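Local coordinates for protein anti-restriction endonuclease (Enterobacteria phage T4, PDB 3WX4) that mimics DNA to block DNA binding by the bacterial histone-like protein H-NS and strongly inhibits the host restriction endonuclease McrA, at residues V9-I15 / G59-P65; I17-L21 / I87-F91; E35-L40 / Y81-Y85. All coordinates share one frame; numbering follows the deposited sequence.

Contact 1 (V9-I15 / G59-P65); sequences VQYTFKI and GYFYVIP
In the antiparallel sheet of this DNA mimic, strand 60-65, the middle strand of this chain's sheet, pairs with the C-terminal half of strand 2-14, and the two run 147° apart in direction. Tyr11 with Val63 and Phe13 with Phe61 are the hydrogen-bonded pairs. The bond from Tyr11 N to Val63 O is 2.7 Å long, whereas the return bond from Val63 N to Tyr11 O bends to 139° at the hydrogen. Beyond the last bridge, Ile15 N still donates to Gly59 O at 2.8 Å, which ties the residue just before helix 16-24 to Gly59, the residue just before strand 60-65.

The face with Tyr11, Phe13, Phe61 and Val63 turns to the helices: Phe13 and Val63 reach helix 71-84, and Phe61 meets Leu18. The Tyr11 ring presents its edge to Pro65 CD, while Val9 CG1 lies over one face, offset toward the rim. On the other side, Lys14, with CG anti to the backbone N (chi1 179°) and the chain extended, runs alongside Tyr60, and its CD comes 3.7 Å from Tyr60 CE1. Gln10 to Phe13 also pair with a strand of the second subunit, so the sheet continues through the dimer. At the helix 16-24 end, Ile15 CD1 lies 3.5 Å from Phe61 CD2, the two side chains crossing at about a right angle.

Contact 2 (I17-L21 / I87-F91); sequences ILEKL and IEDYF
The Phe91 ring meets helix 16-24 with its edge: Leu21 N and Ile17 O lie in its plane at the rim, and Phe91 CZ stands 3.5 Å from Leu21 N. On the same rim Phe91 CE2 touches Ile17 CG1 at 3.8 Å. Lys20 adds its CB, 3.6 Å from Phe91 CZ, before the rest of its chain leads off. The ring of Tyr90 has Ile87 CG2 at its edge, in plane, and receives Leu21 CD1 obliquely.

Ile87 points at the helix and meets three of its residues, Ile17, Leu18 and Leu21. Its CG2 rests against both methyls of Leu21, each 3.9 Å away, and its CD1 is pressed against Leu18 CD2 at 3.5 Å, closer than methyl carbons usually come. This is how the C-terminal part of the chain, a short and weakly bonded helical turn at about 88-91, docks on the first helix of the fold. The grip is mostly apolar, on the helix side mainly from Ile17, Leu18 and Leu21.

Ile17 has CG1 anti to the backbone N (chi1 -158°) and is extended beyond it (chi2 164°), which sends its CD1 out to Glu88. The Glu88 chain bends at chi2 (84°), and the Ile17 and Glu88 side chains cross at about a right angle, with Glu88 OE2 3.1 Å from Ile17 CD1. Leu21 also packs on Ile32 of helix 26-43, and Tyr90 on Leu28 there.

Contact 3 (E35-L40 / Y81-Y85); sequences ELVEEL and YVHDY
Tyr81 lays one face of its ring against Leu40: the CD2 methyl sits 3.5 Å from the ring centroid and 21° off the normal, a CH-pi contact displaced toward the rim, with the two side chains sliding past each other in opposite directions. Tyr81 CB meanwhile touches Leu36 CD1 at 3.5 Å. At the far end of the ring, Tyr81 OH takes a weak hydrogen bond from Asn44 ND2.

The next residue, Val82, puts its CG2 3.8 Å from Leu36 CD2, so the two methyls of Leu36 are shared between Tyr81 and Val82.

Tyr85 has CG anti to the carbonyl carbon (chi1 -71°), and its ring reaches across to helix 26-43, where the hydroxyl donates to Glu35 OE2. The modelled separation of Tyr85 OH and Glu35 OE2, 2.4 Å, is very short and its exact length doubtful; the carboxylate and ring planes are 33° apart. Tyr85 OH also accepts from a water 2.6 Å away, which gives its other hydrogen to Glu39 OE2. Tyr85 OH so lies between Glu35 and, through the water, Glu39, two glutamates a helical turn apart.

Here the C-terminal part of helix 71-84 lies against helix 26-43. Leu40 packs on Phe47 and Ile49 of strand 47-51, while Leu36 and Val82 reach Leu18 and Ile17 of helix 16-24, respectively.

The three contacts share one apolar interior: helices 26-43 and 71-84 pack on the face with Phe61 and Val63, while helix 16-24 sits at the end of the strands. Contacts 2 and 3 are about 14 Å apart by their centres, as are contacts 1 and 3, while contacts 1 and 2 are about 19 Å apart. Leu18 joins all three: its CD1 is 3.8 Å from Phe61 CE2 of contact 1 and 3.9 Å from Leu36 CD2 of contact 3. Val82 of contact 3 also bridges, with CG2 4.0 Å from Ile15 CD1 and CG1 3.9 Å from Ile17 CG2. Contact 3 is nested within the loop that contact 2 closes, whereas the segments of contact 1 alternate with those of both.

Contact 1 (V9-I15 / G59-P65)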
# COMPACT_ATOMS: atom_id res chain seq x y z
N VAL A 9 -2.55 4.50 11.47
CA VAL A 9 -4.00 4.59 11.37
C VAL A 9 -4.59 3.97 10.11
O VAL A 9 -4.06 4.15 9.02
CB VAL A 9 -4.43 6.07 11.44
CG1 VAL A 9 -5.96 6.17 11.41
CG2 VAL A 9 -3.88 6.69 12.77
N GLN A 10 -5.69 3.23 10.27
CA GLN A 10 -6.42 2.67 9.11
C GLN A 10 -7.77 3.40 9.14
O GLN A 10 -8.47 3.33 10.15
CB GLN A 10 -6.66 1.16 9.28
CG GLN A 10 -7.73 0.61 8.31
CD GLN A 10 -7.92 -0.92 8.40
OE1 GLN A 10 -9.06 -1.43 8.36
NE2 GLN A 10 -6.82 -1.65 8.50
N TYR A 11 -8.14 4.11 8.08
CA TYR A 11 -9.38 4.87 8.07
C TYR A 11 -10.51 4.08 7.40
O TYR A 11 -10.22 3.25 6.55
CB TYR A 11 -9.21 6.16 7.28
CG TYR A 11 -8.20 7.09 7.88
CD1 TYR A 11 -8.58 7.99 8.87
CD2 TYR A 11 -6.85 7.02 7.54
CE1 TYR A 11 -7.63 8.79 9.53
CE2 TYR A 11 -5.90 7.82 8.19
CZ TYR A 11 -6.31 8.70 9.19
OH TYR A 11 -5.40 9.44 9.93
N THR A 12 -11.75 4.37 7.79
CA THR A 12 -12.92 3.78 7.14
C THR A 12 -13.52 4.97 6.42
O THR A 12 -13.96 5.95 7.04
CB THR A 12 -13.92 3.22 8.13
OG1 THR A 12 -13.34 2.09 8.76
CG2 THR A 12 -15.18 2.78 7.41
N PHE A 13 -13.48 4.91 5.10
CA PHE A 13 -14.00 5.99 4.28
C PHE A 13 -15.31 5.50 3.67
O PHE A 13 -15.32 4.48 2.99
CB PHE A 13 -12.98 6.28 3.17
CG PHE A 13 -13.33 7.46 2.33
CD1 PHE A 13 -13.31 7.37 0.94
CD2 PHE A 13 -13.67 8.68 2.92
CE1 PHE A 13 -13.62 8.46 0.13
CE2 PHE A 13 -13.99 9.80 2.14
CZ PHE A 13 -13.97 9.71 0.73
N LYS A 14 -16.41 6.21 3.92
CA LYS A 14 -17.71 5.84 3.36
C LYS A 14 -17.92 6.59 2.09
O LYS A 14 -17.78 7.82 2.07
CB LYS A 14 -18.83 6.17 4.33
CG LYS A 14 -20.25 5.85 3.86
CD LYS A 14 -21.18 5.99 5.10
CE LYS A 14 -22.61 6.14 4.72
NZ LYS A 14 -23.40 6.57 5.89
N ILE A 15 -18.25 5.89 1.02
CA ILE A 15 -18.48 6.57 -0.22
C ILE A 15 -19.95 6.41 -0.44
O ILE A 15 -20.43 5.36 -0.90
CB ILE A 15 -17.61 5.98 -1.35
CG1 ILE A 15 -16.14 6.11 -0.98
CG2 ILE A 15 -17.86 6.71 -2.63
CD1 ILE A 15 -15.17 5.52 -2.01
N GLY A 59 -19.80 -0.20 0.07
CA GLY A 59 -19.67 1.24 -0.09
C GLY A 59 -18.64 1.88 0.86
O GLY A 59 -18.34 3.09 0.72
N TYR A 60 -18.14 1.13 1.85
CA TYR A 60 -17.11 1.66 2.76
C TYR A 60 -15.80 1.02 2.35
O TYR A 60 -15.78 -0.14 1.94
CB TYR A 60 -17.28 1.22 4.21
CG TYR A 60 -18.58 1.47 4.91
CD1 TYR A 60 -19.66 2.13 4.30
CD2 TYR A 60 -18.73 1.04 6.22
CE1 TYR A 60 -20.86 2.35 5.01
CE2 TYR A 60 -19.89 1.26 6.91
CZ TYR A 60 -20.94 1.91 6.30
OH TYR A 60 -22.06 2.12 7.06
N PHE A 61 -14.69 1.75 2.52
CA PHE A 61 -13.34 1.25 2.14
C PHE A 61 -12.38 1.45 3.28
O PHE A 61 -12.52 2.44 4.00
CB PHE A 61 -12.84 2.02 0.93
CG PHE A 61 -13.66 1.78 -0.27
CD1 PHE A 61 -13.28 0.80 -1.17
CD2 PHE A 61 -14.89 2.42 -0.43
CE1 PHE A 61 -14.12 0.44 -2.23
CE2 PHE A 61 -15.76 2.08 -1.48
CZ PHE A 61 -15.37 1.08 -2.39
N TYR A 62 -11.44 0.53 3.48
CA TYR A 62 -10.43 0.81 4.51
C TYR A 62 -9.39 1.59 3.73
O TYR A 62 -9.25 1.40 2.50
CB TYR A 62 -9.83 -0.45 5.15
CG TYR A 62 -9.11 -1.42 4.22
CD1 TYR A 62 -7.86 -1.13 3.71
CD2 TYR A 62 -9.71 -2.64 3.85
CE1 TYR A 62 -7.19 -2.01 2.86
CE2 TYR A 62 -9.07 -3.54 2.99
CZ TYR A 62 -7.80 -3.22 2.50
OH TYR A 62 -7.11 -4.03 1.63
N VAL A 63 -8.69 2.52 4.40
CA VAL A 63 -7.69 3.33 3.70
C VAL A 63 -6.50 3.47 4.67
O VAL A 63 -6.71 3.80 5.85
CB VAL A 63 -8.24 4.73 3.38
CG1 VAL A 63 -7.17 5.57 2.71
CG2 VAL A 63 -9.41 4.64 2.43
N ILE A 64 -5.31 3.11 4.20
CA ILE A 64 -4.09 3.20 4.98
C ILE A 64 -3.06 3.97 4.16
O ILE A 64 -2.51 3.46 3.17
CB ILE A 64 -3.52 1.81 5.33
CG1 ILE A 64 -4.58 0.99 6.07
CG2 ILE A 64 -2.30 1.95 6.31
CD1 ILE A 64 -4.28 -0.52 6.07
N PRO A 65 -2.79 5.24 4.54
CA PRO A 65 -1.83 6.10 3.85
C PRO A 65 -0.43 5.72 4.29
O PRO A 65 -0.24 5.23 5.43
CB PRO A 65 -2.23 7.50 4.33
CG PRO A 65 -2.61 7.25 5.75
CD PRO A 65 -3.45 5.96 5.65

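Contact 2 (I17-L21 / I87-F91)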
# COMPACT_ATOMS: atom_id res chain seq x y z
N ILE A 17 -22.31 7.50 -2.65
CA ILE A 17 -22.89 7.11 -3.91
C ILE A 17 -22.65 5.62 -4.24
O ILE A 17 -23.47 5.00 -4.93
CB ILE A 17 -22.42 8.01 -5.08
CG1 ILE A 17 -23.44 7.93 -6.19
CG2 ILE A 17 -21.02 7.61 -5.59
CD1 ILE A 17 -23.31 9.06 -7.26
N LEU A 18 -21.55 5.06 -3.74
CA LEU A 18 -21.27 3.62 -4.02
C LEU A 18 -22.12 2.77 -3.13
O LEU A 18 -22.60 1.70 -3.56
CB LEU A 18 -19.79 3.25 -3.81
CG LEU A 18 -18.92 3.64 -5.03
CD1 LEU A 18 -17.42 3.50 -4.62
CD2 LEU A 18 -19.27 2.77 -6.29
N GLU A 19 -22.30 3.22 -1.87
CA GLU A 19 -23.17 2.46 -0.97
C GLU A 19 -24.59 2.43 -1.58
O GLU A 19 -25.25 1.39 -1.57
CB GLU A 19 -23.25 3.10 0.41
CG GLU A 19 -24.28 2.42 1.32
CD GLU A 19 -24.35 3.06 2.70
OE1 GLU A 19 -24.43 4.32 2.73
OE2 GLU A 19 -24.31 2.30 3.71
N LYS A 20 -25.06 3.55 -2.10
CA LYS A 20 -26.37 3.56 -2.71
C LYS A 20 -26.44 2.69 -3.97
O LYS A 20 -27.50 2.10 -4.25
CB LYS A 20 -26.80 4.98 -3.08
CG LYS A 20 -27.40 5.71 -1.92
CD LYS A 20 -27.49 7.20 -2.23
CE LYS A 20 -28.60 7.84 -1.38
NZ LYS A 20 -29.99 7.32 -1.77
N LEU A 21 -25.37 2.67 -4.77
CA LEU A 21 -25.38 1.83 -5.97
C LEU A 21 -25.49 0.35 -5.56
O LEU A 21 -26.22 -0.45 -6.20
CB LEU A 21 -24.08 2.03 -6.77
CG LEU A 21 -24.06 1.19 -8.07
CD1 LEU A 21 -25.09 1.73 -9.02
CD2 LEU A 21 -22.67 1.24 -8.70
N ILE A 87 -21.72 7.58 -11.53
CA ILE A 87 -22.71 6.68 -10.97
C ILE A 87 -24.11 7.32 -10.86
O ILE A 87 -25.11 6.61 -10.86
CB ILE A 87 -22.20 6.18 -9.66
CG1 ILE A 87 -20.84 5.48 -9.90
CG2 ILE A 87 -23.23 5.12 -9.09
CD1 ILE A 87 -20.02 5.20 -8.67
N GLU A 88 -24.17 8.65 -10.79
CA GLU A 88 -25.46 9.35 -10.74
C GLU A 88 -26.36 8.87 -11.89
O GLU A 88 -27.56 8.78 -11.75
CB GLU A 88 -25.24 10.87 -10.90
CG GLU A 88 -24.55 11.51 -9.69
CD GLU A 88 -23.02 11.40 -9.73
OE1 GLU A 88 -22.44 11.04 -10.81
OE2 GLU A 88 -22.41 11.69 -8.67
N ASP A 89 -25.76 8.59 -13.04
CA ASP A 89 -26.51 8.14 -14.20
C ASP A 89 -27.47 6.98 -13.88
O ASP A 89 -28.61 6.95 -14.34
CB ASP A 89 -25.56 7.63 -15.29
CG ASP A 89 -24.82 8.76 -16.05
OD1 ASP A 89 -24.90 9.94 -15.64
OD2 ASP A 89 -24.14 8.44 -17.05
N TYR A 90 -27.00 6.02 -13.10
CA TYR A 90 -27.83 4.83 -12.83
C TYR A 90 -29.10 5.07 -12.08
O TYR A 90 -30.13 4.43 -12.35
CB TYR A 90 -26.99 3.77 -12.11
CG TYR A 90 -25.79 3.40 -12.95
CD1 TYR A 90 -25.95 2.75 -14.18
CD2 TYR A 90 -24.51 3.78 -12.56
CE1 TYR A 90 -24.84 2.48 -15.00
CE2 TYR A 90 -23.40 3.52 -13.36
CZ TYR A 90 -23.57 2.88 -14.57
OH TYR A 90 -22.46 2.64 -15.32
N PHE A 91 -29.04 5.98 -11.12
CA PHE A 91 -30.24 6.24 -10.35
C PHE A 91 -31.37 6.83 -11.16
O PHE A 91 -32.54 6.74 -10.78
CB PHE A 91 -29.90 7.11 -9.15
CG PHE A 91 -28.89 6.48 -8.24
CD1 PHE A 91 -29.24 5.36 -7.45
CD2 PHE A 91 -27.57 6.93 -8.23
CE1 PHE A 91 -28.26 4.73 -6.66
CE2 PHE A 91 -26.59 6.30 -7.45
CZ PHE A 91 -26.93 5.20 -6.65

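Contact 3 (E35-L40 / Y81-Y85)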
# COMPACT_ATOMS: atom_id res chain seq x y z
N GLU A 35 -12.71 -2.66 -10.01
CA GLU A 35 -11.87 -1.95 -10.97
C GLU A 35 -11.33 -0.72 -10.26
O GLU A 35 -10.17 -0.35 -10.44
CB GLU A 35 -12.63 -1.52 -12.21
CG GLU A 35 -11.74 -0.74 -13.17
CD GLU A 35 -12.46 -0.23 -14.42
OE1 GLU A 35 -12.33 -0.89 -15.46
OE2 GLU A 35 -13.15 0.84 -14.39
N LEU A 36 -12.17 -0.10 -9.42
CA LEU A 36 -11.74 1.08 -8.70
C LEU A 36 -10.51 0.80 -7.83
O LEU A 36 -9.48 1.54 -7.87
CB LEU A 36 -12.90 1.63 -7.85
CG LEU A 36 -12.55 2.76 -6.87
CD1 LEU A 36 -12.24 4.02 -7.67
CD2 LEU A 36 -13.79 3.03 -5.94
N VAL A 37 -10.60 -0.25 -7.03
CA VAL A 37 -9.52 -0.63 -6.14
C VAL A 37 -8.29 -1.03 -6.95
O VAL A 37 -7.17 -0.72 -6.59
CB VAL A 37 -9.98 -1.83 -5.24
CG1 VAL A 37 -8.81 -2.43 -4.51
CG2 VAL A 37 -11.02 -1.27 -4.19
N GLU A 38 -8.50 -1.72 -8.04
CA GLU A 38 -7.34 -2.15 -8.82
C GLU A 38 -6.62 -0.95 -9.44
O GLU A 38 -5.39 -0.87 -9.37
CB GLU A 38 -7.79 -3.11 -9.91
CG GLU A 38 -6.64 -3.56 -10.79
CD GLU A 38 -7.14 -4.56 -11.78
OE1 GLU A 38 -7.66 -5.61 -11.34
OE2 GLU A 38 -7.05 -4.26 -12.99
N GLU A 39 -7.39 -0.04 -10.03
CA GLU A 39 -6.79 1.14 -10.65
C GLU A 39 -6.14 2.06 -9.65
O GLU A 39 -5.09 2.63 -9.96
CB GLU A 39 -7.81 1.92 -11.51
CG GLU A 39 -8.07 1.24 -12.86
CD GLU A 39 -8.95 2.07 -13.84
OE1 GLU A 39 -9.23 1.54 -14.97
OE2 GLU A 39 -9.36 3.22 -13.48
N LEU A 40 -6.73 2.22 -8.47
CA LEU A 40 -6.12 3.08 -7.46
C LEU A 40 -4.77 2.49 -7.04
O LEU A 40 -3.80 3.23 -6.83
CB LEU A 40 -7.02 3.25 -6.23
CG LEU A 40 -8.25 4.17 -6.46
CD1 LEU A 40 -9.26 3.98 -5.31
CD2 LEU A 40 -7.80 5.68 -6.57
N TYR A 81 -11.44 9.33 -8.99
CA TYR A 81 -11.69 8.07 -9.69
C TYR A 81 -13.16 7.70 -9.58
O TYR A 81 -13.74 7.27 -10.56
CB TYR A 81 -10.85 6.94 -9.08
CG TYR A 81 -9.42 7.00 -9.50
CD1 TYR A 81 -8.92 6.12 -10.45
CD2 TYR A 81 -8.53 7.91 -8.90
CE1 TYR A 81 -7.55 6.11 -10.80
CE2 TYR A 81 -7.19 7.92 -9.23
CZ TYR A 81 -6.70 7.02 -10.17
OH TYR A 81 -5.35 6.99 -10.46
N VAL A 82 -13.76 7.88 -8.41
CA VAL A 82 -15.19 7.54 -8.24
C VAL A 82 -16.07 8.39 -9.17
O VAL A 82 -16.94 7.87 -9.90
CB VAL A 82 -15.66 7.71 -6.73
CG1 VAL A 82 -17.24 7.60 -6.64
CG2 VAL A 82 -14.96 6.69 -5.86
N HIS A 83 -15.83 9.71 -9.19
CA HIS A 83 -16.66 10.58 -10.04
C HIS A 83 -16.59 10.20 -11.48
O HIS A 83 -17.54 10.41 -12.26
CB HIS A 83 -16.27 12.04 -9.88
CG HIS A 83 -16.56 12.57 -8.52
ND1 HIS A 83 -17.79 12.42 -7.91
CD2 HIS A 83 -15.78 13.24 -7.63
CE1 HIS A 83 -17.75 12.96 -6.71
NE2 HIS A 83 -16.55 13.47 -6.51
N ASP A 84 -15.45 9.64 -11.88
CA ASP A 84 -15.32 9.27 -13.27
C ASP A 84 -16.34 8.23 -13.73
O ASP A 84 -16.66 8.19 -14.91
CB ASP A 84 -13.91 8.78 -13.56
CG ASP A 84 -13.65 8.68 -15.05
OD1 ASP A 84 -13.78 9.73 -15.72
OD2 ASP A 84 -13.35 7.56 -15.56
N TYR A 85 -16.84 7.37 -12.83
CA TYR A 85 -17.86 6.39 -13.24
C TYR A 85 -19.23 7.05 -13.47
O TYR A 85 -20.15 6.44 -14.03
CB TYR A 85 -18.01 5.28 -12.20
CG TYR A 85 -16.82 4.37 -12.17
CD1 TYR A 85 -16.71 3.30 -13.08
CD2 TYR A 85 -15.77 4.59 -11.28
CE1 TYR A 85 -15.59 2.50 -13.10
CE2 TYR A 85 -14.62 3.77 -11.30
CZ TYR A 85 -14.54 2.73 -12.22
OH TYR A 85 -13.40 1.94 -12.29
O HOH W 1 -11.18 3.26 -11.75